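Post-proline cleaving enzyme (Rickettsia typhi, PDB 4HVT) probably acts as a serine oligopeptidase that cleaves peptides after proline residues. Local coordinates at residues I596-F601 / S606-Y611. Residues are numbered along the deposited sequence; the frame is centred on the assembly and turned at random.
Sequences IRYKEF and SWVTEY
Tyr598 reaches from the 3-10 turn 598-600 to the start of helix 608-611 and takes part in most of the contacts between the two segments. CG of this tyrosine sits between the backbone N and the carbonyl carbon (chi1 75°), which, with CB already directed at the helix, carries the ring across to it. Its hydroxyl arrives against the helix backbone: OH lies 3.2 Å from Val608 CA and 3.6 Å from Trp607 O. That carbonyl already accepts the amides of Glu610 and Tyr611, and the phenol OH is hydrogen-bonded to Gly612 O, just beyond the helix.

Tyr611 leans over one face of the Tyr598 ring and presents its own edge to it. The result is a T-shaped pair with centroids 5.5 Å apart and planes at 72°, in which Tyr611 CD2 stands 4.1 Å from Tyr598 CZ, toward the rim of the ring. The hydroxyl of Tyr611 is hydrogen-bonded to OD1 of Asn567, the residue after Ser566, which ties the ring to the probable nucleophile elbow. On the opposite face of Tyr598 lies CG of its neighbour Lys599. The lysine then runs past Val608, touching CG2 with its CD at 3.7 Å, and bends at chi3 (-53°); its ammonium forms salt bridges with Asp613 and Glu615. Trp607, at the N-cap position, adds its CB 4.4 Å from Tyr598 CE1.

Through these side chains the loop after strand 585-589 folds back on the short helix that follows it, within the alpha/beta-hydrolase domain of the prolyl oligopeptidase fold. The indole of Trp607 sits close to the probable catalytic triad of Ser566, Asp649 and His682 but is not in contact with it, Ser566 being probably on the GxSxG nucleophile elbow characteristic of this fold.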
loop_
_atom_site.group_PDB
_atom_site.type_symbol
_atom_site.label_atom_id
_atom_site.label_comp_id
_atom_site.label_asym_id
_atom_site.label_seq_id
_atom_site.Cartn_x
_atom_site.Cartn_y
_atom_site.Cartn_z
ATOM N N ILE A 596 20.489 -7.779 -9.622
ATOM C CA ILE A 596 21.732 -7.173 -10.097
ATOM C C ILE A 596 21.484 -5.805 -10.772
ATOM O O ILE A 596 22.262 -4.843 -10.568
ATOM C CB ILE A 596 22.519 -8.123 -11.023
ATOM C CG1 ILE A 596 22.755 -9.471 -10.329
ATOM C CG2 ILE A 596 23.851 -7.489 -11.381
ATOM C CD1 ILE A 596 23.823 -10.337 -11.006
ATOM N N ARG A 597 20.409 -5.723 -11.568
ATOM C CA ARG A 597 20.148 -4.580 -12.442
ATOM C C ARG A 597 18.989 -3.703 -11.981
ATOM O O ARG A 597 18.627 -2.778 -12.685
ATOM C CB ARG A 597 19.840 -5.076 -13.875
ATOM C CG ARG A 597 21.013 -5.860 -14.469
ATOM C CD ARG A 597 20.914 -6.054 -15.984
ATOM N NE ARG A 597 20.729 -4.845 -16.737
ATOM C CZ ARG A 597 20.171 -4.747 -17.949
ATOM N NH1 ARG A 597 19.775 -5.811 -18.608
ATOM N NH2 ARG A 597 20.043 -3.557 -18.517
ATOM N N TYR A 598 18.463 -3.965 -10.796
ATOM C CA TYR A 598 17.216 -3.278 -10.352
ATOM C C TYR A 598 17.318 -1.763 -10.376
ATOM O O TYR A 598 16.319 -1.093 -10.627
ATOM C CB TYR A 598 16.650 -3.765 -8.994
ATOM C CG TYR A 598 17.390 -3.291 -7.786
ATOM C CD1 TYR A 598 17.042 -2.106 -7.167
ATOM C CD2 TYR A 598 18.406 -4.051 -7.247
ATOM C CE1 TYR A 598 17.714 -1.668 -6.063
ATOM C CE2 TYR A 598 19.085 -3.647 -6.128
ATOM C CZ TYR A 598 18.716 -2.439 -5.514
ATOM O OH TYR A 598 19.347 -1.971 -4.398
ATOM N N LYS A 599 18.525 -1.211 -10.166
ATOM C CA LYS A 599 18.643 0.246 -10.141
ATOM C C LYS A 599 18.363 0.885 -11.509
ATOM O O LYS A 599 18.075 2.081 -11.566
ATOM C CB LYS A 599 20.029 0.735 -9.670
ATOM C CG LYS A 599 20.403 0.324 -8.249
ATOM C CD LYS A 599 21.734 0.870 -7.733
ATOM C CE LYS A 599 22.972 0.615 -8.622
ATOM N NZ LYS A 599 24.208 1.252 -8.055
ATOM N N GLU A 600 18.516 0.113 -12.582
ATOM C CA GLU A 600 18.352 0.616 -13.934
ATOM C C GLU A 600 16.910 0.758 -14.377
ATOM O O GLU A 600 16.684 1.274 -15.439
ATOM C CB GLU A 600 19.078 -0.313 -14.913
ATOM C CG GLU A 600 20.567 -0.414 -14.689
ATOM C CD GLU A 600 21.151 -1.446 -15.646
ATOM O OE1 GLU A 600 21.034 -1.223 -16.882
ATOM O OE2 GLU A 600 21.734 -2.463 -15.185
ATOM N N PHE A 601 15.946 0.286 -13.582
ATOM C CA PHE A 601 14.565 0.141 -14.043
ATOM C C PHE A 601 13.605 0.821 -13.076
ATOM O O PHE A 601 13.716 0.636 -11.845
ATOM C CB PHE A 601 14.186 -1.336 -14.175
ATOM C CG PHE A 601 14.955 -2.036 -15.270
ATOM C CD1 PHE A 601 14.562 -1.903 -16.595
ATOM C CD2 PHE A 601 16.069 -2.781 -14.981
ATOM C CE1 PHE A 601 15.283 -2.522 -17.604
ATOM C CE2 PHE A 601 16.842 -3.359 -15.988
ATOM C CZ PHE A 601 16.426 -3.260 -17.303
ATOM N N SER A 606 15.459 3.931 -5.563
ATOM C CA SER A 606 14.882 4.215 -4.238
ATOM C C SER A 606 15.126 3.134 -3.181
ATOM O O SER A 606 15.034 3.384 -2.004
ATOM C CB SER A 606 13.455 4.646 -4.397
ATOM O OG SER A 606 12.709 3.627 -4.776
ATOM N N TRP A 607 15.471 1.929 -3.597
ATOM C CA TRP A 607 15.571 0.792 -2.694
ATOM C C TRP A 607 16.970 0.256 -2.428
ATOM O O TRP A 607 17.102 -0.838 -1.883
ATOM C CB TRP A 607 14.681 -0.334 -3.198
ATOM C CG TRP A 607 13.280 0.140 -3.535
ATOM C CD1 TRP A 607 12.413 0.823 -2.699
ATOM C CD2 TRP A 607 12.590 -0.013 -4.800
ATOM N NE1 TRP A 607 11.250 1.081 -3.364
ATOM C CE2 TRP A 607 11.349 0.638 -4.655
ATOM C CE3 TRP A 607 12.923 -0.604 -6.045
ATOM C CZ2 TRP A 607 10.416 0.700 -5.670
ATOM C CZ3 TRP A 607 12.007 -0.521 -7.101
ATOM C CH2 TRP A 607 10.719 0.132 -6.876
ATOM N N VAL A 608 17.989 1.042 -2.717
ATOM C CA VAL A 608 19.322 0.616 -2.441
ATOM C C VAL A 608 19.528 0.278 -0.958
ATOM O O VAL A 608 20.290 -0.606 -0.610
ATOM C CB VAL A 608 20.335 1.675 -2.929
ATOM C CG1 VAL A 608 21.707 1.282 -2.441
ATOM C CG2 VAL A 608 20.297 1.747 -4.457
ATOM N N THR A 609 18.884 1.022 -0.046
ATOM C CA THR A 609 19.034 0.744 1.380
ATOM C C THR A 609 18.231 -0.455 1.825
ATOM O O THR A 609 18.455 -0.951 2.942
ATOM C CB THR A 609 18.668 1.995 2.236
ATOM O OG1 THR A 609 17.333 2.409 1.910
ATOM C CG2 THR A 609 19.649 3.102 2.006
ATOM N N GLU A 610 17.300 -0.942 0.997
ATOM C CA GLU A 610 16.552 -2.149 1.292
ATOM C C GLU A 610 17.316 -3.403 0.840
ATOM O O GLU A 610 17.281 -4.391 1.530
ATOM C CB GLU A 610 15.138 -2.140 0.697
ATOM C CG GLU A 610 14.292 -3.315 1.138
ATOM C CD GLU A 610 13.843 -3.313 2.583
ATOM O OE1 GLU A 610 14.160 -2.303 3.272
ATOM O OE2 GLU A 610 13.174 -4.327 3.019
ATOM N N TYR A 611 17.942 -3.364 -0.324
ATOM C CA TYR A 611 18.483 -4.581 -0.914
ATOM C C TYR A 611 20.013 -4.633 -0.956
ATOM O O TYR A 611 20.585 -5.693 -1.150
ATOM C CB TYR A 611 17.941 -4.738 -2.330
ATOM C CG TYR A 611 16.425 -4.858 -2.419
ATOM C CD1 TYR A 611 15.729 -5.959 -1.873
ATOM C CD2 TYR A 611 15.694 -3.892 -3.074
ATOM C CE1 TYR A 611 14.339 -6.036 -1.937
ATOM C CE2 TYR A 611 14.310 -3.971 -3.149
ATOM C CZ TYR A 611 13.651 -5.060 -2.603
ATOM O OH TYR A 611 12.274 -5.100 -2.691
#